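Local coordinates for putative peptidyl-arginine deiminase (Chlorobium tepidum, PDB 1XKN), which probably hydrolyses the guanidinium group of agmatine or of arginine side chains, releasing ammonia, at residues A[241-244]-A[245-249]. Residues are numbered along the deposited sequence; the frame is centred on the assembly and turned at random.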
ATOM      1  N   GLU A 241     -21.026   1.452 -12.086  1.00 10.06           N
ATOM      2  CA  GLU A 241     -21.261   1.273 -10.657  1.00 10.59           C
ATOM      3  C   GLU A 241     -20.422   2.172  -9.747  1.00  9.81           C
ATOM      4  O   GLU A 241     -20.850   2.510  -8.641  1.00 10.13           O
ATOM      5  CB  GLU A 241     -21.028  -0.192 -10.271  1.00 13.48           C
ATOM      6  CG  GLU A 241     -22.041  -1.174 -10.853  1.00 17.98           C
ATOM      7  CD  GLU A 241     -22.126  -1.111 -12.369  1.00 21.14           C
ATOM      8  OE1 GLU A 241     -21.068  -1.180 -13.036  1.00 19.92           O
ATOM      9  OE2 GLU A 241     -23.257  -1.003 -12.899  1.00 23.21           O
ATOM     10  N   ASN A 242     -19.233   2.559 -10.198  1.00  7.70           N
ATOM     11  CA  ASN A 242     -18.369   3.406  -9.383  1.00  5.58           C
ATOM     12  C   ASN A 242     -18.645   4.894  -9.523  1.00  5.55           C
ATOM     13  O   ASN A 242     -18.093   5.702  -8.774  1.00  5.35           O
ATOM     14  CB  ASN A 242     -16.895   3.148  -9.707  1.00  4.96           C
ATOM     15  CG  ASN A 242     -16.455   1.750  -9.330  1.00  6.95           C
ATOM     16  OD1 ASN A 242     -16.793   1.249  -8.253  1.00  8.53           O
ATOM     17  ND2 ASN A 242     -15.682   1.119 -10.204  1.00  7.10           N
ATOM     18  N   TYR A 243     -19.501   5.262 -10.471  1.00  5.59           N
ATOM     19  CA  TYR A 243     -19.807   6.671 -10.696  1.00  6.72           C
ATOM     20  C   TYR A 243     -20.231   7.402  -9.423  1.00  6.05           C
ATOM     21  O   TYR A 243     -19.595   8.370  -9.015  1.00  6.76           O
ATOM     22  CB  TYR A 243     -20.909   6.815 -11.751  1.00  6.73           C
ATOM     23  CG  TYR A 243     -21.147   8.246 -12.182  1.00 10.35           C
ATOM     24  CD1 TYR A 243     -20.224   8.909 -12.993  1.00 11.41           C
ATOM     25  CD2 TYR A 243     -22.286   8.941 -11.774  1.00 12.60           C
ATOM     26  CE1 TYR A 243     -20.426  10.228 -13.387  1.00 13.54           C
ATOM     27  CE2 TYR A 243     -22.499  10.265 -12.164  1.00 13.87           C
ATOM     28  CZ  TYR A 243     -21.565  10.900 -12.969  1.00 16.38           C
ATOM     29  OH  TYR A 243     -21.760  12.208 -13.359  1.00 18.67           O
ATOM     30  N   LYS A 244     -21.306   6.933  -8.799  1.00  7.79           N
ATOM     31  CA  LYS A 244     -21.818   7.566  -7.586  1.00  8.27           C
ATOM     32  C   LYS A 244     -20.816   7.636  -6.427  1.00  8.26           C
ATOM     33  O   LYS A 244     -20.540   8.720  -5.905  1.00  8.31           O
ATOM     34  CB  LYS A 244     -23.101   6.855  -7.138  1.00  9.94           C
ATOM     35  CG  LYS A 244     -23.727   7.395  -5.863  1.00 13.70           C
ATOM     36  CD  LYS A 244     -25.073   6.733  -5.619  1.00 15.70           C
ATOM     37  CE  LYS A 244     -25.694   7.181  -4.305  1.00 17.42           C
ATOM     38  NZ  LYS A 244     -24.888   6.746  -3.133  1.00 19.38           N
ATOM     39  N   PRO A 245     -20.249   6.490  -6.015  1.00  9.71           N
ATOM     40  CA  PRO A 245     -19.283   6.463  -4.909  1.00  9.30           C
ATOM     41  C   PRO A 245     -18.101   7.409  -5.105  1.00  8.15           C
ATOM     42  O   PRO A 245     -17.704   8.123  -4.183  1.00  8.54           O
ATOM     43  CB  PRO A 245     -18.840   5.002  -4.871  1.00 11.31           C
ATOM     44  CG  PRO A 245     -20.023   4.272  -5.404  1.00 14.06           C
ATOM     45  CD  PRO A 245     -20.449   5.134  -6.555  1.00  9.62           C
ATOM     46  N   LEU A 246     -17.531   7.408  -6.304  1.00  6.98           N
ATOM     47  CA  LEU A 246     -16.390   8.269  -6.576  1.00  5.28           C
ATOM     48  C   LEU A 246     -16.793   9.741  -6.618  1.00  4.76           C
ATOM     49  O   LEU A 246     -16.025  10.607  -6.207  1.00  6.12           O
ATOM     50  CB  LEU A 246     -15.711   7.852  -7.884  1.00  4.47           C
ATOM     51  CG  LEU A 246     -15.070   6.461  -7.843  1.00  4.95           C
ATOM     52  CD1 LEU A 246     -14.547   6.095  -9.224  1.00  6.82           C
ATOM     53  CD2 LEU A 246     -13.942   6.442  -6.817  1.00  5.37           C
ATOM     54  N   ARG A 247     -18.002  10.021  -7.100  1.00  5.49           N
ATOM     55  CA  ARG A 247     -18.488  11.392  -7.167  1.00  6.64           C
ATOM     56  C   ARG A 247     -18.670  11.967  -5.769  1.00  7.04           C
ATOM     57  O   ARG A 247     -18.273  13.103  -5.491  1.00  7.25           O
ATOM     58  CB  ARG A 247     -19.816  11.444  -7.927  1.00  8.42           C
ATOM     59  CG  ARG A 247     -19.658  11.513  -9.434  1.00 10.99           C
ATOM     60  CD  ARG A 247     -19.136  12.882  -9.827  1.00 14.52           C
ATOM     61  NE  ARG A 247     -20.060  13.927  -9.389  1.00 18.93           N
ATOM     62  CZ  ARG A 247     -19.724  15.200  -9.211  1.00 18.27           C
ATOM     63  NH1 ARG A 247     -18.478  15.600  -9.429  1.00 18.54           N
ATOM     64  NH2 ARG A 247     -20.637  16.074  -8.811  1.00 19.90           N
ATOM     65  N   GLU A 248     -19.271  11.176  -4.889  1.00  6.99           N
ATOM     66  CA  GLU A 248     -19.508  11.610  -3.518  1.00  8.29           C
ATOM     67  C   GLU A 248     -18.189  11.899  -2.816  1.00  7.80           C
ATOM     68  O   GLU A 248     -18.067  12.882  -2.091  1.00  8.63           O
ATOM     69  CB  GLU A 248     -20.283  10.538  -2.750  1.00  9.95           C
ATOM     70  CG  GLU A 248     -21.615  10.166  -3.388  1.00 15.46           C
ATOM     71  CD  GLU A 248     -22.337   9.063  -2.635  1.00 18.25           C
ATOM     72  OE1 GLU A 248     -21.685   8.053  -2.287  1.00 20.16           O
ATOM     73  OE2 GLU A 248     -23.557   9.197  -2.407  1.00 20.74           O
ATOM     74  N   ASN A 249     -17.196  11.044  -3.033  1.00  6.55           N
ATOM     75  CA  ASN A 249     -15.909  11.255  -2.390  1.00  5.85           C
ATOM     76  C   ASN A 249     -15.127  12.415  -2.981  1.00  6.20           C
ATOM     77  O   ASN A 249     -14.388  13.094  -2.267  1.00  5.57           O
ATOM     78  CB  ASN A 249     -15.086   9.969  -2.417  1.00  6.36           C
ATOM     79  CG  ASN A 249     -15.595   8.952  -1.420  1.00  8.08           C
ATOM     80  OD1 ASN A 249     -15.849   9.286  -0.266  1.00  7.29           O
ATOM     81  ND2 ASN A 249     -15.748   7.705  -1.857  1.00 10.23           N
TER
HETATM   82  O   HOH W   1     -22.100   5.253  -2.754  1.00 32.63           O
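Lys244 and Glu248 form an i to i+4 salt bridge near the N-terminal end of helix 243-253, the helix of a beta-alpha-beta unit between strands 229-233 and 265-269. Followed outward, the lysine first meets the proline next to it: CB lies 3.2 Å from Pro245 CD, a closeness imposed by the peptide link to the proline ring. CG, anti to the backbone N, passes Pro245 N and approaches the Glu248 carboxyl carbon. The chain then runs extended through CD and bends only at its last torsion (chi4 -65°). CE lies 3.5 Å from Glu248 OE2, and NZ reaches the same oxygen at 2.9 Å, arriving from above the carboxylate plane. A water closes the bridge into a ring, donating to Glu248 OE1 and weakly accepting from Lys244 NZ, so both carboxylate oxygens are engaged.

The backbone evidence for the helical turn is a run of three i to i+4 bonds: Leu246 N to Asn242 O, Arg247 N to Tyr243 O, and Glu248 N to Lys244 O, the last nearly straight at 165°. On the buried side, Asn242 CB touches Leu246 CD1 at 3.8 Å; the amide OD1 of Asn242 accepts from Ala210 N, and both side chains pack on Met271.

Tyr243 and Arg247 point the same way. Arg247 NH1 forms a salt bridge with Glu251 one turn on. The arginine CG makes a CH-pi contact with the tyrosine ring, 4.1 Å from the centroid and 10° off the ring normal.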